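Local coordinates for protein Alpha/beta fold hydrolase (Pseudomonas aeruginosa, PDB 6I8W) that hydrolyses membrane phospholipids as a phospholipase A of the alpha/beta hydrolase fold and acts as a bacterial virulence factor, at residues A[79-84]-A[298-303]; A[279-284]-A[290-295]. One frame throughout, in Å; residues are numbered along the deposited sequence. Where two conformers were deposited one is given.

How the contacts relate
Both contacts use helix 293-308 of the alpha/beta hydrolase fold. Contact 2 packs the start of this helix against the end of edge strand 276-281. Contact 1 joins its middle to the short helix 79-82, more than 200 residues earlier in the chain. Their centres are 11 Å apart, and they touch directly: R80 CB lies 3.5 Å from P293 CB, and H299 CD2 lies 3.6 Å from V279 CG1. Bound lipid-like molecules lie nearby. The octyl glucoside runs past R80 of contact 1 and comes within about 8 Å of the E291 side chain of contact 2. The E291 side chain lies close to, but does not contact, a probable Ser-His-Asp triad of S137, H286 and D258.

Contact 1 of 2, residues A[79-84]-A[298-303]; sequences LRFARP and QHYQAF. With BOG (octyl beta-D-glucopyranoside), chain D; IPA (isopropyl alcohol), chain E.
F81 and Y300 make this contact, a buried aromatic pair between two helices of the alpha/beta hydrolase fold. F81 sits on the short helix 79-82 and Y300 on the long helix 293-308. The rings are tilted by 23°, so they are near parallel. The rings are offset, with little overlap, and their centroids are 5.8 Å apart. The touching is done by one ring corner, where F81 CZ comes 3.5 Å from Y300 CD2. The two side chains cross at about a right angle. F81 also meets the ring of W78 and packs on T296, one turn before Y300 in the same helix. Its CG is anti to the backbone N (chi1 174°), which carries the ring out toward the Y300 helix.

R80 can be followed the other way, toward the bound molecules. Its CB lies 3.4 Å from O2 of an isopropyl alcohol, probably left from crystallisation. CG and CD continue past the same alcohol, extended as far as NE. NE forms a salt bridge with E34 of helix 3-38 and comes near the alcohol carbon C3, which lies over one face of the guanidinium. NH2 comes 3.5 Å from the glycosidic O1 of the octyl glucoside, and NH1 lies beside C3' and C4' of its chain. E34 also bonds to the glucoside, so R80 and E34 both border this detergent. The alcohol is held from the backbone: R80 N donates a hydrogen bond of 3.1 Å to its O2, with an N-H...O angle of 159°.

Contact 2 of 2, residues A[279-284]-A[290-295]; sequences VIMENC and VERPEE
The chain turns back from strand 276-281 to the start of helix 293-308, bringing the CA atoms of C284 and E291 to 7.3 Å and those of M281 and E295 to 9.0 Å. R292, in the break between helices 288-291 and 293-308, bridges the gap. Its guanidinium meets the loop end-on. NH2 bonds E282 O at 2.9 Å, in the carbonyl plane and on a lone pair. NH1 bonds the same oxygen at 3.0 Å, also in the carbonyl plane, and adds a weak bond to N283 O. E282 O thus takes two donors from one arginine.

E295, three residues after R292 in the first turn of helix 293-308, binds the side of the same group. NE meets OE1 at 2.7 Å and NH2 meets OE2 at 3.0 Å, a two-pronged salt bridge. Both carboxylate oxygens are approached from above the carboxylate plane, though they lie close to the guanidinium plane. The arginine bends at chi2 and chi3 to present NE and NH2 to E295 while its end reaches the loop.

M281 arrives from the strand and turns at chi3 (58°), which sets CE 3.6 Å from E295 CD and 4.0 Å from R292 CB. C284 CB packs near R292 NH1, and its SG faces the E291 carboxylate.

A water links R292 NH1, N283 O and E291 OE1. E291 is also held by the backbone N atoms of V201, Q202 and G285, the last being the neighbour of H286 in the probable triad. E282 O, E295 and the water all meet the guanidinium near its plane, with a weak bond to N283 O, and so limit its rotation. The guanidinium would be expected to keep E295 ionised.

Contact 1 of 2, residues A[79-84]-A[298-303]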
# COMPACT_ATOMS: atom_id res chain seq x y z
N LEU A 79 5.37 -6.62 3.92
CA LEU A 79 5.93 -7.71 4.75
C LEU A 79 7.45 -7.69 4.87
O LEU A 79 8.01 -7.79 5.96
CB LEU A 79 5.50 -9.08 4.21
CG LEU A 79 3.98 -9.21 4.04
CD1 LEU A 79 3.58 -10.63 3.66
CD2 LEU A 79 3.28 -8.77 5.31
N ARG A 80 8.14 -7.63 3.74
CA ARG A 80 9.60 -7.73 3.77
C ARG A 80 10.22 -6.46 4.34
O ARG A 80 11.26 -6.49 4.98
CB ARG A 80 10.14 -8.04 2.38
CG ARG A 80 9.86 -9.48 1.96
CD ARG A 80 10.12 -9.73 0.49
NE ARG A 80 9.88 -11.13 0.16
CZ ARG A 80 9.91 -11.61 -1.08
NH1 ARG A 80 10.20 -10.81 -2.09
NH2 ARG A 80 9.68 -12.90 -1.29
N PHE A 81 9.55 -5.34 4.10
CA PHE A 81 9.96 -4.05 4.64
C PHE A 81 9.85 -4.03 6.16
O PHE A 81 10.68 -3.46 6.84
CB PHE A 81 9.08 -2.95 4.00
CG PHE A 81 9.28 -1.55 4.56
CD1 PHE A 81 10.30 -0.75 4.08
CD2 PHE A 81 8.38 -1.02 5.46
CE1 PHE A 81 10.45 0.56 4.54
CE2 PHE A 81 8.51 0.27 5.93
CZ PHE A 81 9.56 1.07 5.47
N ALA A 82 8.79 -4.65 6.67
CA ALA A 82 8.48 -4.64 8.09
C ALA A 82 9.37 -5.59 8.88
O ALA A 82 9.57 -5.41 10.08
CB ALA A 82 6.99 -5.03 8.30
N ARG A 83 9.93 -6.58 8.21
CA ARG A 83 10.73 -7.60 8.88
C ARG A 83 11.84 -7.01 9.78
O ARG A 83 11.94 -7.36 10.95
CB ARG A 83 11.30 -8.55 7.82
CG ARG A 83 12.22 -9.63 8.35
CD ARG A 83 12.06 -10.87 7.50
NE ARG A 83 13.28 -11.67 7.37
CZ ARG A 83 13.79 -12.44 8.33
NH1 ARG A 83 13.20 -12.50 9.52
NH2 ARG A 83 14.89 -13.15 8.11
N PRO A 84 12.67 -6.08 9.24
CA PRO A 84 13.69 -5.57 10.19
C PRO A 84 13.15 -4.56 11.21
O PRO A 84 13.87 -4.18 12.12
CB PRO A 84 14.72 -4.89 9.28
CG PRO A 84 13.93 -4.49 8.08
CD PRO A 84 12.93 -5.60 7.87
N GLN A 298 16.14 0.30 5.71
CA GLN A 298 17.35 0.83 6.32
C GLN A 298 17.38 2.36 6.23
O GLN A 298 17.77 3.03 7.18
CB GLN A 298 18.61 0.24 5.67
CG GLN A 298 18.98 -1.15 6.17
CD GLN A 298 20.21 -1.69 5.47
OE1 GLN A 298 21.33 -1.55 5.98
NE2 GLN A 298 20.02 -2.29 4.30
N HIS A 299 17.00 2.91 5.07
CA HIS A 299 16.88 4.37 4.92
C HIS A 299 15.85 4.91 5.91
O HIS A 299 16.05 5.94 6.56
CB HIS A 299 16.46 4.76 3.49
CG HIS A 299 17.58 4.75 2.49
ND1 HIS A 299 18.73 5.51 2.64
CD2 HIS A 299 17.70 4.12 1.30
CE1 HIS A 299 19.51 5.33 1.59
NE2 HIS A 299 18.91 4.50 0.76
N TYR A 300 14.73 4.21 6.02
CA TYR A 300 13.66 4.60 6.94
C TYR A 300 14.12 4.53 8.40
O TYR A 300 13.86 5.45 9.17
CB TYR A 300 12.43 3.72 6.72
CG TYR A 300 11.21 4.11 7.52
CD1 TYR A 300 10.84 5.45 7.65
CD2 TYR A 300 10.41 3.15 8.12
CE1 TYR A 300 9.70 5.81 8.38
CE2 TYR A 300 9.26 3.50 8.84
CZ TYR A 300 8.92 4.83 8.96
OH TYR A 300 7.80 5.19 9.67
N GLN A 301 14.81 3.45 8.79
CA GLN A 301 15.36 3.35 10.15
C GLN A 301 16.33 4.48 10.44
O GLN A 301 16.38 5.01 11.56
CB GLN A 301 16.07 2.02 10.37
CG GLN A 301 16.62 1.88 11.78
CD GLN A 301 15.52 1.83 12.83
OE1 GLN A 301 14.92 0.78 13.06
NE2 GLN A 301 15.26 2.97 13.49
N ALA A 302 17.12 4.85 9.43
CA ALA A 302 18.08 5.93 9.61
C ALA A 302 17.33 7.24 9.89
O ALA A 302 17.69 8.00 10.79
CB ALA A 302 18.98 6.06 8.38
N PHE A 303 16.31 7.49 9.09
CA PHE A 303 15.43 8.64 9.26
C PHE A 303 14.83 8.66 10.66
O PHE A 303 14.93 9.66 11.36
CB PHE A 303 14.32 8.62 8.19
CG PHE A 303 13.15 9.54 8.49
CD1 PHE A 303 13.28 10.92 8.34
CD2 PHE A 303 11.93 9.02 8.90
CE1 PHE A 303 12.20 11.76 8.60
CE2 PHE A 303 10.84 9.86 9.16
CZ PHE A 303 10.98 11.22 9.00
C1 BOG D . 8.32 -16.30 -3.22
O1 BOG D . 7.78 -14.98 -3.33
C2 BOG D . 9.70 -16.28 -3.90
O2 BOG D . 9.51 -16.43 -5.30
C3 BOG D . 10.67 -17.36 -3.41
O3 BOG D . 11.99 -17.16 -3.93
C4 BOG D . 10.69 -17.30 -1.89
O4 BOG D . 11.69 -18.19 -1.35
C5 BOG D . 9.28 -17.67 -1.45
O5 BOG D . 8.35 -16.65 -1.83
C6 BOG D . 9.18 -17.96 0.05
O6 BOG D . 8.65 -16.84 0.77
C1' BOG D . 6.46 -14.86 -2.81
C2' BOG D . 6.13 -13.39 -2.65
C3' BOG D . 6.86 -12.59 -3.72
C4' BOG D . 6.38 -11.15 -3.78
C5' BOG D . 6.36 -10.71 -5.24
C6' BOG D . 6.20 -9.20 -5.36
C7' BOG D . 5.65 -8.83 -6.73
C8' BOG D . 6.51 -9.41 -7.82
C1 IPA E . 5.62 -7.97 -1.06
C2 IPA E . 5.98 -8.53 0.31
C3 IPA E . 6.23 -10.03 0.22
O2 IPA E . 7.14 -7.84 0.81

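Contact 2 of 2, residues A[279-284]-A[290-295]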
# COMPACT_ATOMS: atom_id res chain seq x y z
N VAL A 279 15.21 10.91 0.40
CA VAL A 279 15.95 9.77 -0.11
C VAL A 279 15.49 9.44 -1.53
O VAL A 279 14.31 9.21 -1.76
CB VAL A 279 15.80 8.51 0.78
CG1 VAL A 279 16.42 7.30 0.10
CG2 VAL A 279 16.43 8.75 2.19
N ILE A 280 16.41 9.43 -2.49
CA ILE A 280 16.07 8.94 -3.82
C ILE A 280 16.91 7.71 -4.09
O ILE A 280 18.14 7.78 -4.15
CB ILE A 280 16.33 10.00 -4.93
CG1 ILE A 280 15.55 11.28 -4.63
CG2 ILE A 280 15.92 9.46 -6.32
CD1 ILE A 280 15.82 12.42 -5.62
N MET A 281 16.24 6.57 -4.24
CA MET A 281 16.92 5.32 -4.51
C MET A 281 17.14 5.12 -6.00
O MET A 281 16.24 5.39 -6.80
CB MET A 281 16.13 4.15 -3.91
CG MET A 281 16.21 4.16 -2.37
SD MET A 281 15.07 3.02 -1.55
CE MET A 281 15.56 1.48 -2.29
N GLU A 282 18.34 4.68 -6.37
CA GLU A 282 18.75 4.59 -7.77
C GLU A 282 18.26 3.31 -8.44
O GLU A 282 18.26 2.24 -7.83
CB GLU A 282 20.28 4.67 -7.89
CG GLU A 282 20.77 4.89 -9.32
CD GLU A 282 21.19 3.60 -9.98
OE1 GLU A 282 21.43 2.60 -9.26
OE2 GLU A 282 21.30 3.57 -11.22
N ASN A 283 17.86 3.43 -9.70
CA ASN A 283 17.38 2.30 -10.51
C ASN A 283 16.27 1.53 -9.81
O ASN A 283 16.29 0.29 -9.77
CB ASN A 283 18.53 1.35 -10.87
CG ASN A 283 18.23 0.52 -12.12
OD1 ASN A 283 17.62 1.01 -13.07
ND2 ASN A 283 18.64 -0.74 -12.11
N CYS A 284 15.31 2.27 -9.27
CA CYS A 284 14.22 1.69 -8.52
C CYS A 284 12.89 2.27 -8.99
O CYS A 284 12.82 3.40 -9.47
CB CYS A 284 14.41 1.96 -7.02
SG CYS A 284 13.26 1.06 -5.99
N VAL A 290 8.81 -2.69 -1.70
CA VAL A 290 8.63 -4.05 -2.21
C VAL A 290 9.82 -4.48 -3.07
O VAL A 290 10.28 -5.61 -2.96
CB VAL A 290 7.33 -4.18 -3.03
CG1 VAL A 290 7.16 -5.61 -3.57
CG2 VAL A 290 6.12 -3.76 -2.19
N GLU A 291 10.30 -3.59 -3.94
CA GLU A 291 11.38 -3.92 -4.86
C GLU A 291 12.71 -4.18 -4.14
O GLU A 291 13.42 -5.14 -4.43
CB GLU A 291 11.56 -2.80 -5.91
CG GLU A 291 12.64 -3.16 -6.96
CD GLU A 291 12.63 -2.28 -8.21
OE1 GLU A 291 13.64 -2.31 -8.94
OE2 GLU A 291 11.61 -1.60 -8.50
N ARG A 292 13.03 -3.30 -3.20
CA ARG A 292 14.27 -3.39 -2.43
C ARG A 292 13.93 -3.11 -0.96
O ARG A 292 14.22 -2.03 -0.43
CB ARG A 292 15.31 -2.41 -2.96
CG ARG A 292 15.62 -2.58 -4.46
CD ARG A 292 17.10 -2.44 -4.79
NE ARG A 292 17.63 -1.09 -4.58
CZ ARG A 292 17.71 -0.14 -5.51
NH1 ARG A 292 17.29 -0.37 -6.75
NH2 ARG A 292 18.22 1.05 -5.20
N PRO A 293 13.30 -4.09 -0.30
CA PRO A 293 12.68 -3.87 1.02
C PRO A 293 13.69 -3.56 2.13
O PRO A 293 13.47 -2.63 2.90
CB PRO A 293 12.00 -5.22 1.33
CG PRO A 293 12.00 -5.99 0.02
CD PRO A 293 13.18 -5.49 -0.74
N GLU A 294 14.75 -4.34 2.24
CA GLU A 294 15.70 -4.15 3.35
C GLU A 294 16.44 -2.83 3.17
O GLU A 294 16.73 -2.13 4.14
CB GLU A 294 16.69 -5.32 3.45
CG GLU A 294 16.05 -6.67 3.84
CD GLU A 294 16.04 -6.94 5.35
OE1 GLU A 294 16.67 -6.17 6.11
OE2 GLU A 294 15.41 -7.94 5.78
N GLU A 295 16.75 -2.49 1.93
CA GLU A 295 17.39 -1.21 1.63
C GLU A 295 16.48 -0.02 1.98
O GLU A 295 16.91 0.95 2.60
CB GLU A 295 17.79 -1.19 0.17
CG GLU A 295 18.34 0.13 -0.31
CD GLU A 295 18.85 0.02 -1.72
OE1 GLU A 295 18.95 -1.13 -2.22
OE2 GLU A 295 19.12 1.08 -2.34
O HOH W 1 16.12 -2.44 -8.29